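Local coordinates for protein putative phosphosugar isomerase (Clostridium difficile, PDB 3G68) that probably acts as a phosphosugar isomerase, a double-SIS-domain protein related to the isomerase part of glucosamine-6-phosphate synthase, at residues L263-E268 / F312-P317; Y191-Q196 / L299-T304; R212-S217 / S258-L263. All blocks are in the same frame, centred on the assembly; numbering follows the deposited sequence. Where two conformers were deposited one is given.

Interaction 1 of 3, residues L263-E268 / F312-P317; sequences LDTGKE and FNFIVP
F314 and I315 meet L263, D264 and T265 at the C-terminal end of strand 258-264, a central strand in one of the two parallel sheets of this double-SIS protein; in SIS domains this end of the sheet is where sugar phosphates usually bind. The F314 ring carries the contact. Its CE1 lies 3.9 Å from L263 CB and as near to L263 CA, while CD1 is 4.1 Å from L263 CD2, the two side chains running past one another in opposite senses. On the far corner of the ring, CE2 touches T265 CG2 at 3.7 Å, with the threonine side chain roughly perpendicular to that of F314. The tip, CZ, points at D264 O from 3.5 Å, and this carbonyl oxygen lies at the ring edge near its plane, where the slightly positive C-H rim suits it. F314 holds CG away from the staggered positions (chi1 -127°), with the ring turned toward the strand end. A large flat residue fits here because one ring spans three successive residues, L263 to T265, where the strand gives way to a loop. I315 adds a smaller contact, its CG2 4.1 Å from L263 CD1. In the turn that follows, D264 OD1 accepts from G266 N (3.0 Å), from well above the carboxylate plane: an Asx turn. G266 has positive phi, which glycine adopts easily, and the chain can turn there. N313 to V316 make a type I beta turn that leads into helix 316-324. D264 is also bonded through its backbone to I288 in the next strand, 284-289. L263 and I315 both pack on helix 220-234, I315 also meets Y147 and Y148 of helix 145-165, and V316 and P317 lie against helix 187-200.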
loop_
_atom_site.group_PDB
_atom_site.type_symbol
_atom_site.label_atom_id
_atom_site.label_comp_id
_atom_site.label_asym_id
_atom_site.label_seq_id
_atom_site.Cartn_x
_atom_site.Cartn_y
_atom_site.Cartn_z
ATOM N N LEU B 263 -12.211 9.664 -49.863
ATOM C CA LEU B 263 -11.555 8.799 -48.877
ATOM C C LEU B 263 -10.087 9.218 -48.939
ATOM O O LEU B 263 -9.363 8.826 -49.846
ATOM C CB LEU B 263 -11.758 7.337 -49.269
ATOM C CG LEU B 263 -13.215 6.868 -49.412
ATOM C CD1 LEU B 263 -13.241 5.341 -49.736
ATOM C CD2 LEU B 263 -13.977 7.168 -48.142
ATOM N N ASP B 264 -9.693 10.076 -48.008
ATOM C CA ASP B 264 -8.377 10.707 -48.002
ATOM C C ASP B 264 -7.387 9.953 -47.100
ATOM O O ASP B 264 -7.398 10.088 -45.871
ATOM C CB ASP B 264 -8.510 12.181 -47.598
ATOM C CG ASP B 264 -7.158 12.895 -47.500
ATOM O OD1 ASP B 264 -6.161 12.409 -48.081
ATOM O OD2 ASP B 264 -7.104 13.940 -46.826
ATOM N N THR B 265 -6.497 9.195 -47.731
ATOM C CA THR B 265 -5.503 8.392 -46.981
ATOM C C THR B 265 -4.243 9.156 -46.570
ATOM O O THR B 265 -3.366 8.583 -45.912
ATOM C CB THR B 265 -5.084 7.132 -47.741
ATOM O OG1 THR B 265 -4.335 7.503 -48.898
ATOM C CG2 THR B 265 -6.302 6.284 -48.128
ATOM N N GLY B 266 -4.165 10.433 -46.932
ATOM C CA GLY B 266 -3.050 11.269 -46.560
ATOM C C GLY B 266 -1.808 11.120 -47.432
ATOM O O GLY B 266 -0.792 11.727 -47.120
ATOM N N LYS B 267 -1.876 10.320 -48.502
ATOM C CA LYS B 267 -0.745 10.123 -49.435
ATOM C C LYS B 267 -0.878 10.965 -50.696
ATOM O O LYS B 267 0.007 10.936 -51.548
ATOM C CB LYS B 267 -0.612 8.656 -49.838
ATOM C CG LYS B 267 -0.127 7.752 -48.739
ATOM C CD LYS B 267 -0.179 6.253 -49.118
ATOM C CE LYS B 267 1.012 5.750 -49.920
ATOM N NZ LYS B 267 1.152 4.254 -49.772
ATOM N N GLU B 268 -1.957 11.723 -50.832
ATOM C CA GLU B 268 -2.189 12.508 -52.043
ATOM C C GLU B 268 -2.177 14.008 -51.757
ATOM O O GLU B 268 -3.172 14.551 -51.288
ATOM C CB GLU B 268 -3.518 12.090 -52.679
ATOM C CG GLU B 268 -3.883 12.888 -53.934
ATOM C CD GLU B 268 -2.772 12.878 -54.972
ATOM O OE1 GLU B 268 -2.563 11.819 -55.607
ATOM O OE2 GLU B 268 -2.114 13.927 -55.143
ATOM N N PHE B 312 -9.371 -2.281 -42.854
ATOM C CA PHE B 312 -10.325 -2.706 -41.816
ATOM C C PHE B 312 -11.093 -1.597 -41.146
ATOM O O PHE B 312 -11.871 -1.877 -40.236
ATOM C CB PHE B 312 -9.627 -3.594 -40.785
ATOM C CG PHE B 312 -9.089 -4.812 -41.395
ATOM C CD1 PHE B 312 -9.964 -5.736 -41.979
ATOM C CD2 PHE B 312 -7.715 -5.025 -41.493
ATOM C CE1 PHE B 312 -9.452 -6.879 -42.618
ATOM C CE2 PHE B 312 -7.222 -6.169 -42.114
ATOM C CZ PHE B 312 -8.096 -7.090 -42.672
ATOM N N ASN B 313 -10.839 -0.348 -41.543
ATOM C CA ASN B 313 -11.573 0.779 -41.006
ATOM C C ASN B 313 -12.156 1.761 -42.004
ATOM O O ASN B 313 -13.163 2.367 -41.694
ATOM C CB ASN B 313 -10.646 1.634 -40.134
ATOM C CG ASN B 313 -10.024 0.885 -38.956
ATOM O OD1 ASN B 313 -8.967 1.294 -38.499
ATOM N ND2 ASN B 313 -10.676 -0.166 -38.445
ATOM N N PHE B 314 -11.542 1.941 -43.177
ATOM C CA PHE B 314 -11.873 3.117 -44.009
ATOM C C PHE B 314 -13.311 3.282 -44.483
ATOM O O PHE B 314 -13.846 4.399 -44.437
ATOM C CB PHE B 314 -10.936 3.281 -45.216
ATOM C CG PHE B 314 -10.334 4.635 -45.288
ATOM C CD1 PHE B 314 -11.127 5.752 -45.483
ATOM C CD2 PHE B 314 -8.959 4.802 -45.091
ATOM C CE1 PHE B 314 -10.546 7.039 -45.523
ATOM C CE2 PHE B 314 -8.394 6.049 -45.094
ATOM C CZ PHE B 314 -9.191 7.174 -45.301
ATOM N N ILE B 315 -13.942 2.200 -44.922
ATOM C CA ILE B 315 -15.283 2.303 -45.473
ATOM C C ILE B 315 -16.417 2.043 -44.475
ATOM O O ILE B 315 -17.587 2.073 -44.855
ATOM C CB ILE B 315 -15.475 1.498 -46.787
ATOM C CG1 ILE B 315 -15.380 -0.001 -46.593
ATOM C CG2 ILE B 315 -14.473 1.935 -47.848
ATOM C CD1 ILE B 315 -15.865 -0.753 -47.853
ATOM N N VAL B 316 -16.078 1.821 -43.202
ATOM C CA VAL B 316 -17.108 1.684 -42.137
ATOM C C VAL B 316 -18.189 2.780 -42.246
ATOM O O VAL B 316 -19.379 2.455 -42.223
ATOM C CB VAL B 316 -16.471 1.625 -40.715
ATOM C CG1 VAL B 316 -17.510 1.757 -39.596
ATOM C CG2 VAL B 316 -15.751 0.334 -40.555
ATOM N N PRO B 317 -17.791 4.069 -42.342
ATOM C CA PRO B 317 -18.797 5.140 -42.490
ATOM C C PRO B 317 -19.748 4.996 -43.658
ATOM O O PRO B 317 -20.928 5.307 -43.528
ATOM C CB PRO B 317 -17.954 6.413 -42.624
ATOM C CG PRO B 317 -16.562 5.954 -42.736
ATOM C CD PRO B 317 -16.447 4.646 -42.140
#

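Interaction 2 of 3, residues Y191-Q196 / L299-T304; sequences YKLSKQ and LKIDIT. With EDO (1,2-ethanediol), chain I; EDO (1,2-ethanediol), chain E.
L193 lays its side chain over L299 and I301, bringing helix 187-200 down on the edge strand 299-300 of the parallel sheet in an alpha/beta SIS fold. Its CG stands anti to the carbonyl carbon (chi1 -69°), and beyond it CD1 comes 3.8 Å from I301 CG2. The CB of L193 faces L299 CD1 at 4.1 Å; that same methyl also sits 3.7 Å from L193 O, so L299 packs against helix backbone as well as side chain. The other branch, L299 CD2, touches S194 OG at 3.7 Å. This is plain packing, for the serine hydroxyl is bonded to V190 O one turn back, and so small a residue allows leucine to come close. L299 and I301, on the strand and just after it, both turn toward the helix, and branched aliphatic residues suit that side, whereas K300 between them turns its side chain away. K192 on the same helix packs on T3 of the second subunit. A 1,2-ethanediol, probably from the crystallisation liquor, lies beside the seam, its C1 3.4 Å from L193 CD1. Its O1 accepts from D302 N (2.6 Å) and its O2 donates to D302 O (2.7 Å).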
loop_
_atom_site.group_PDB
_atom_site.type_symbol
_atom_site.label_atom_id
_atom_site.label_comp_id
_atom_site.label_asym_id
_atom_site.label_seq_id
_atom_site.Cartn_x
_atom_site.Cartn_y
_atom_site.Cartn_z
ATOM N N TYR B 191 -16.905 3.383 -36.016
ATOM C CA TYR B 191 -18.354 3.237 -36.147
ATOM C C TYR B 191 -19.097 4.346 -35.367
ATOM O O TYR B 191 -20.006 5.020 -35.895
ATOM C CB TYR B 191 -18.757 1.841 -35.662
ATOM C CG TYR B 191 -20.199 1.477 -35.860
ATOM C CD1 TYR B 191 -21.168 1.938 -35.002
ATOM C CD2 TYR B 191 -20.584 0.615 -36.892
ATOM C CE1 TYR B 191 -22.486 1.592 -35.174
ATOM C CE2 TYR B 191 -21.903 0.267 -37.076
ATOM C CZ TYR B 191 -22.845 0.776 -36.220
ATOM O OH TYR B 191 -24.169 0.488 -36.351
ATOM N N LYS B 192 -18.699 4.556 -34.112
ATOM C CA LYS B 192 -19.297 5.589 -33.274
ATOM C C LYS B 192 -19.150 6.982 -33.885
ATOM O O LYS B 192 -20.112 7.728 -33.938
ATOM C CB LYS B 192 -18.658 5.571 -31.900
ATOM C CG LYS B 192 -19.062 4.371 -31.038
ATOM C CD LYS B 192 -18.164 4.378 -29.775
ATOM C CE LYS B 192 -18.520 3.312 -28.781
ATOM N NZ LYS B 192 -17.572 3.338 -27.619
ATOM N N LEU B 193 -17.954 7.323 -34.356
ATOM C CA LEU B 193 -17.755 8.643 -34.982
ATOM C C LEU B 193 -18.548 8.744 -36.298
ATOM O O LEU B 193 -19.145 9.780 -36.599
ATOM C CB LEU B 193 -16.291 8.895 -35.210
ATOM C CG LEU B 193 -15.441 9.103 -33.952
ATOM C CD1 LEU B 193 -13.979 8.944 -34.311
ATOM C CD2 LEU B 193 -15.760 10.491 -33.370
ATOM N N SER B 194 -18.575 7.652 -37.054
ATOM C CA SER B 194 -19.392 7.599 -38.281
ATOM C C SER B 194 -20.866 7.918 -38.021
ATOM O O SER B 194 -21.475 8.714 -38.741
ATOM C CB SER B 194 -19.247 6.247 -38.952
ATOM O OG SER B 194 -17.903 6.014 -39.339
ATOM N N LYS B 195 -21.438 7.306 -36.975
ATOM C CA LYS B 195 -22.826 7.504 -36.619
ATOM C C LYS B 195 -23.145 8.978 -36.310
ATOM O O LYS B 195 -24.190 9.476 -36.713
ATOM C CB LYS B 195 -23.181 6.577 -35.443
ATOM C CG LYS B 195 -24.635 6.548 -35.066
ATOM C CD LYS B 195 -24.898 5.416 -34.067
ATOM C CE LYS B 195 -26.372 5.342 -33.697
ATOM N NZ LYS B 195 -26.646 4.428 -32.526
ATOM N N GLN B 196 -22.226 9.677 -35.638
ATOM C CA GLN B 196 -22.383 11.088 -35.314
ATOM C C GLN B 196 -22.315 11.950 -36.590
ATOM O O GLN B 196 -23.118 12.849 -36.788
ATOM C CB GLN B 196 -21.286 11.527 -34.330
ATOM C CG GLN B 196 -21.361 10.878 -32.954
ATOM C CD GLN B 196 -20.117 11.164 -32.094
ATOM O OE1 GLN B 196 -19.476 12.225 -32.216
ATOM N NE2 GLN B 196 -19.772 10.215 -31.224
ATOM N N LEU B 299 -15.415 13.911 -41.920
ATOM C CA LEU B 299 -15.330 12.907 -40.864
ATOM C C LEU B 299 -13.856 12.643 -40.587
ATOM O O LEU B 299 -13.164 12.012 -41.397
ATOM C CB LEU B 299 -16.009 11.602 -41.263
ATOM C CG LEU B 299 -15.840 10.394 -40.311
ATOM C CD1 LEU B 299 -16.324 10.728 -38.872
ATOM C CD2 LEU B 299 -16.588 9.179 -40.854
ATOM N N LYS B 300 -13.389 13.111 -39.427
ATOM C CA LYS B 300 -12.023 12.894 -38.995
ATOM C C LYS B 300 -11.964 11.601 -38.186
ATOM O O LYS B 300 -12.590 11.496 -37.124
ATOM C CB LYS B 300 -11.547 14.055 -38.159
ATOM C CG LYS B 300 -10.071 14.039 -37.843
ATOM C CD LYS B 300 -9.691 15.352 -37.123
ATOM C CE LYS B 300 -8.186 15.511 -36.967
ATOM N NZ LYS B 300 -7.805 16.913 -36.529
ATOM N N ILE B 301 -11.280 10.596 -38.715
ATOM C CA ILE B 301 -11.122 9.317 -38.001
ATOM C C ILE B 301 -9.663 8.932 -37.980
ATOM O O ILE B 301 -8.981 9.024 -38.996
ATOM C CB ILE B 301 -12.027 8.176 -38.544
ATOM C CG1 ILE B 301 -11.984 8.121 -40.081
ATOM C CG2 ILE B 301 -13.483 8.345 -37.981
ATOM C CD1 ILE B 301 -12.862 7.051 -40.685
ATOM N N ASP B 302 -9.184 8.507 -36.819
ATOM C CA ASP B 302 -7.780 8.186 -36.654
ATOM C C ASP B 302 -7.526 6.709 -36.964
ATOM O O ASP B 302 -7.611 5.834 -36.081
ATOM C CB ASP B 302 -7.295 8.551 -35.249
ATOM C CG ASP B 302 -5.827 8.257 -35.058
ATOM O OD1 ASP B 302 -5.092 8.213 -36.074
ATOM O OD2 ASP B 302 -5.424 8.053 -33.899
ATOM N N ILE B 303 -7.222 6.488 -38.247
ATOM C CA ILE B 303 -6.980 5.184 -38.867
ATOM C C ILE B 303 -5.466 5.032 -38.994
ATOM O O ILE B 303 -4.771 6.035 -39.209
ATOM C CB ILE B 303 -7.644 5.172 -40.297
ATOM C CG1 ILE B 303 -9.166 5.262 -40.169
ATOM C CG2 ILE B 303 -7.304 3.921 -41.116
ATOM C CD1 ILE B 303 -9.894 5.351 -41.480
ATOM N N THR B 304 -4.956 3.798 -38.875
ATOM C CA THR B 304 -3.530 3.525 -39.069
ATOM C C THR B 304 -2.992 4.089 -40.372
ATOM O O THR B 304 -3.707 4.197 -41.366
ATOM C CB THR B 304 -3.186 2.027 -39.129
ATOM O OG1 THR B 304 -1.776 1.886 -39.383
ATOM C CG2 THR B 304 -3.958 1.289 -40.266
HETATM C C1 EDO I . -11.397 6.786 -34.190
HETATM O O1 EDO I . -10.716 7.904 -34.784
HETATM C C2 EDO I . -10.488 5.564 -34.175
HETATM O O2 EDO I . -9.132 5.915 -33.852
HETATM C C1 EDO E . -18.665 0.803 -25.398
HETATM O O1 EDO E . -18.490 2.211 -25.180
HETATM C C2 EDO E . -17.281 0.194 -25.536
HETATM O O2 EDO E . -16.657 0.520 -26.782
#

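Interaction 3 of 3, residues R212-S217 / S258-L263; sequences RIIGHS and STIFIL
I213 and L263 cross at a slant on one face of the sheet, I213 CG2 3.8 Å from L263 CD1, and I213 CG1 is a looser 4.3 Å from F261 CB. The F261 ring then swings away from this strand to meet the ring of F286 on the next one, their planes about 25° apart. On the other face I214 and I260 lie side by side and point the same way, I214 CD1 3.8 Å from I260 CG2, a less certain contact because I260 was deposited in two conformers. R212 also lies on the I214 face. Its CG is anti to the carbonyl carbon (chi1 -70°), the chain stretches on to NE, and NH1 ends 4.0 Å from S258 OG, which approaches the guanidinium edge. That hydroxyl is bonded to E210, while a water takes a weak bond from R212 NH1 and donates to T259 O (3.0 Å). These are adjacent parallel strands, 210-215 and 258-264, in the middle of an alpha/beta sheet with strand order 2-1-3-4-5, as in SIS domains. R212 and I214 make the backbone bonds: R212 N to T259 O, F261 N to R212 O, I214 N to F261 O (2.8 Å) and L263 N to I214 O. The alternate residues I213 and G215 instead bond to strand 238-242. F261 O also receives a CA-H contact from I213 CA at 3.2 Å. Beta-branched isoleucine suits these extended positions and offers a broad apolar surface on both faces: I213 meets T223, A226 and L230 of helix 220-234, whereas I214 and I262 are covered by helix 271-279. Just past the strand, H216 N is buried without a partner in the model, while H216 ND1 is bonded to D218 N.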
loop_
_atom_site.group_PDB
_atom_site.type_symbol
_atom_site.label_atom_id
_atom_site.label_comp_id
_atom_site.label_asym_id
_atom_site.label_seq_id
_atom_site.Cartn_x
_atom_site.Cartn_y
_atom_site.Cartn_z
ATOM N N ARG B 212 -20.481 9.791 -56.245
ATOM C CA ARG B 212 -19.208 9.298 -56.720
ATOM C C ARG B 212 -18.269 9.247 -55.506
ATOM O O ARG B 212 -18.360 10.089 -54.633
ATOM C CB ARG B 212 -18.638 10.177 -57.844
ATOM C CG ARG B 212 -19.439 10.037 -59.108
ATOM C CD ARG B 212 -18.748 10.757 -60.246
ATOM N NE ARG B 212 -19.530 10.651 -61.465
ATOM C CZ ARG B 212 -20.520 11.457 -61.789
ATOM N NH1 ARG B 212 -20.860 12.496 -61.018
ATOM N NH2 ARG B 212 -21.181 11.244 -62.923
ATOM N N ILE B 213 -17.459 8.208 -55.401
ATOM C CA ILE B 213 -16.481 8.072 -54.308
ATOM C C ILE B 213 -15.112 8.163 -54.984
ATOM O O ILE B 213 -14.895 7.531 -56.024
ATOM C CB ILE B 213 -16.596 6.732 -53.553
ATOM C CG1 ILE B 213 -18.014 6.534 -53.036
ATOM C CG2 ILE B 213 -15.583 6.681 -52.380
ATOM C CD1 ILE B 213 -18.232 5.139 -52.400
ATOM N N ILE B 214 -14.215 8.976 -54.420
ATOM C CA ILE B 214 -12.852 9.112 -54.937
ATOM C C ILE B 214 -11.915 8.606 -53.841
ATOM O O ILE B 214 -11.955 9.125 -52.705
ATOM C CB ILE B 214 -12.499 10.566 -55.287
ATOM C CG1 ILE B 214 -13.555 11.176 -56.211
ATOM C CG2 ILE B 214 -11.090 10.652 -55.885
ATOM C CD1 ILE B 214 -13.300 12.610 -56.542
ATOM N N GLY B 215 -11.128 7.571 -54.159
ATOM C CA GLY B 215 -10.188 6.953 -53.211
ATOM C C GLY B 215 -8.747 6.945 -53.706
ATOM O O GLY B 215 -8.472 7.230 -54.870
ATOM N N HIS B 216 -7.829 6.625 -52.796
ATOM C CA HIS B 216 -6.432 6.416 -53.136
ATOM C C HIS B 216 -6.278 4.977 -53.673
ATOM O O HIS B 216 -7.061 4.101 -53.303
ATOM C CB HIS B 216 -5.544 6.607 -51.892
ATOM C CG HIS B 216 -4.074 6.523 -52.180
ATOM N ND1 HIS B 216 -3.384 5.337 -52.145
ATOM C CD2 HIS B 216 -3.174 7.470 -52.534
ATOM C CE1 HIS B 216 -2.116 5.555 -52.439
ATOM N NE2 HIS B 216 -1.961 6.842 -52.681
ATOM N N SER B 217 -5.250 4.722 -54.497
ATOM C CA SER B 217 -5.017 3.375 -55.037
ATOM C C SER B 217 -4.896 2.273 -53.962
ATOM O O SER B 217 -5.289 1.136 -54.206
ATOM C CB SER B 217 -3.776 3.339 -55.955
ATOM O OG SER B 217 -2.634 3.886 -55.329
ATOM N N SER B 258 -24.587 16.637 -57.654
ATOM C CA SER B 258 -23.660 15.538 -57.405
ATOM C C SER B 258 -23.243 15.500 -55.926
ATOM O O SER B 258 -23.000 16.570 -55.302
ATOM C CB SER B 258 -22.349 15.722 -58.204
ATOM O OG SER B 258 -22.578 15.803 -59.605
ATOM N N THR B 259 -23.152 14.286 -55.397
ATOM C CA THR B 259 -22.601 14.001 -54.081
ATOM C C THR B 259 -21.273 13.291 -54.302
ATOM O O THR B 259 -21.192 12.326 -55.108
ATOM C CB THR B 259 -23.531 13.151 -53.249
ATOM O OG1 THR B 259 -24.757 13.871 -53.021
ATOM C CG2 THR B 259 -22.871 12.807 -51.884
ATOM N N ILE B 260 -20.253 13.726 -53.562
ATOM C CA ILE B 260 -18.903 13.131 -53.656
ATOM C C ILE B 260 -18.338 12.859 -52.276
ATOM O O ILE B 260 -18.372 13.715 -51.385
ATOM C CB ILE B 260 -17.833 13.980 -54.424
ATOM C CG1 ILE B 260 -18.352 14.474 -55.767
ATOM C CG2 ILE B 260 -16.565 13.145 -54.667
ATOM C CD1 ILE B 260 -19.213 15.659 -55.650
ATOM N N PHE B 261 -17.849 11.621 -52.104
ATOM C CA PHE B 261 -17.179 11.170 -50.887
ATOM C C PHE B 261 -15.714 11.015 -51.268
ATOM O O PHE B 261 -15.411 10.318 -52.258
ATOM C CB PHE B 261 -17.709 9.844 -50.379
ATOM C CG PHE B 261 -19.075 9.939 -49.848
ATOM C CD1 PHE B 261 -19.287 10.436 -48.564
ATOM C CD2 PHE B 261 -20.164 9.590 -50.621
ATOM C CE1 PHE B 261 -20.551 10.566 -48.049
ATOM C CE2 PHE B 261 -21.467 9.697 -50.099
ATOM C CZ PHE B 261 -21.657 10.183 -48.811
ATOM N N ILE B 262 -14.836 11.699 -50.534
ATOM C CA ILE B 262 -13.387 11.592 -50.741
ATOM C C ILE B 262 -12.792 10.819 -49.556
ATOM O O ILE B 262 -12.891 11.244 -48.405
ATOM C CB ILE B 262 -12.709 12.966 -50.937
ATOM C CG1 ILE B 262 -13.322 13.652 -52.193
ATOM C CG2 ILE B 262 -11.190 12.787 -51.129
ATOM C CD1 ILE B 262 -12.658 14.963 -52.651
ATOM N N LEU B 263 -12.211 9.664 -49.863
ATOM C CA LEU B 263 -11.555 8.799 -48.877
ATOM C C LEU B 263 -10.087 9.218 -48.939
ATOM O O LEU B 263 -9.363 8.826 -49.846
ATOM C CB LEU B 263 -11.758 7.337 -49.269
ATOM C CG LEU B 263 -13.215 6.868 -49.412
ATOM C CD1 LEU B 263 -13.241 5.341 -49.736
ATOM C CD2 LEU B 263 -13.977 7.168 -48.142
HETATM O O HOH W 1 -21.337 12.654 -58.040
#

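How the interactions relate
All three contacts reach the same five-stranded parallel sheet. Interaction 3 joins two of its inner strands; interaction 1 starts at the C-terminal end of one of them, sharing L263, and its centre lies about 10 Å away. Interaction 2 is at the edge strand 299-300, its centre about 10 Å from interaction 1 and about 16 Å from interaction 3. P317 packs on S194 and L299, so helix 316-324 links interactions 1 and 2, which alternate along the chain. Both segments of interaction 3 fall between those of interaction 2, in which helix 187-200, before the sheet in sequence, packs on its last strand.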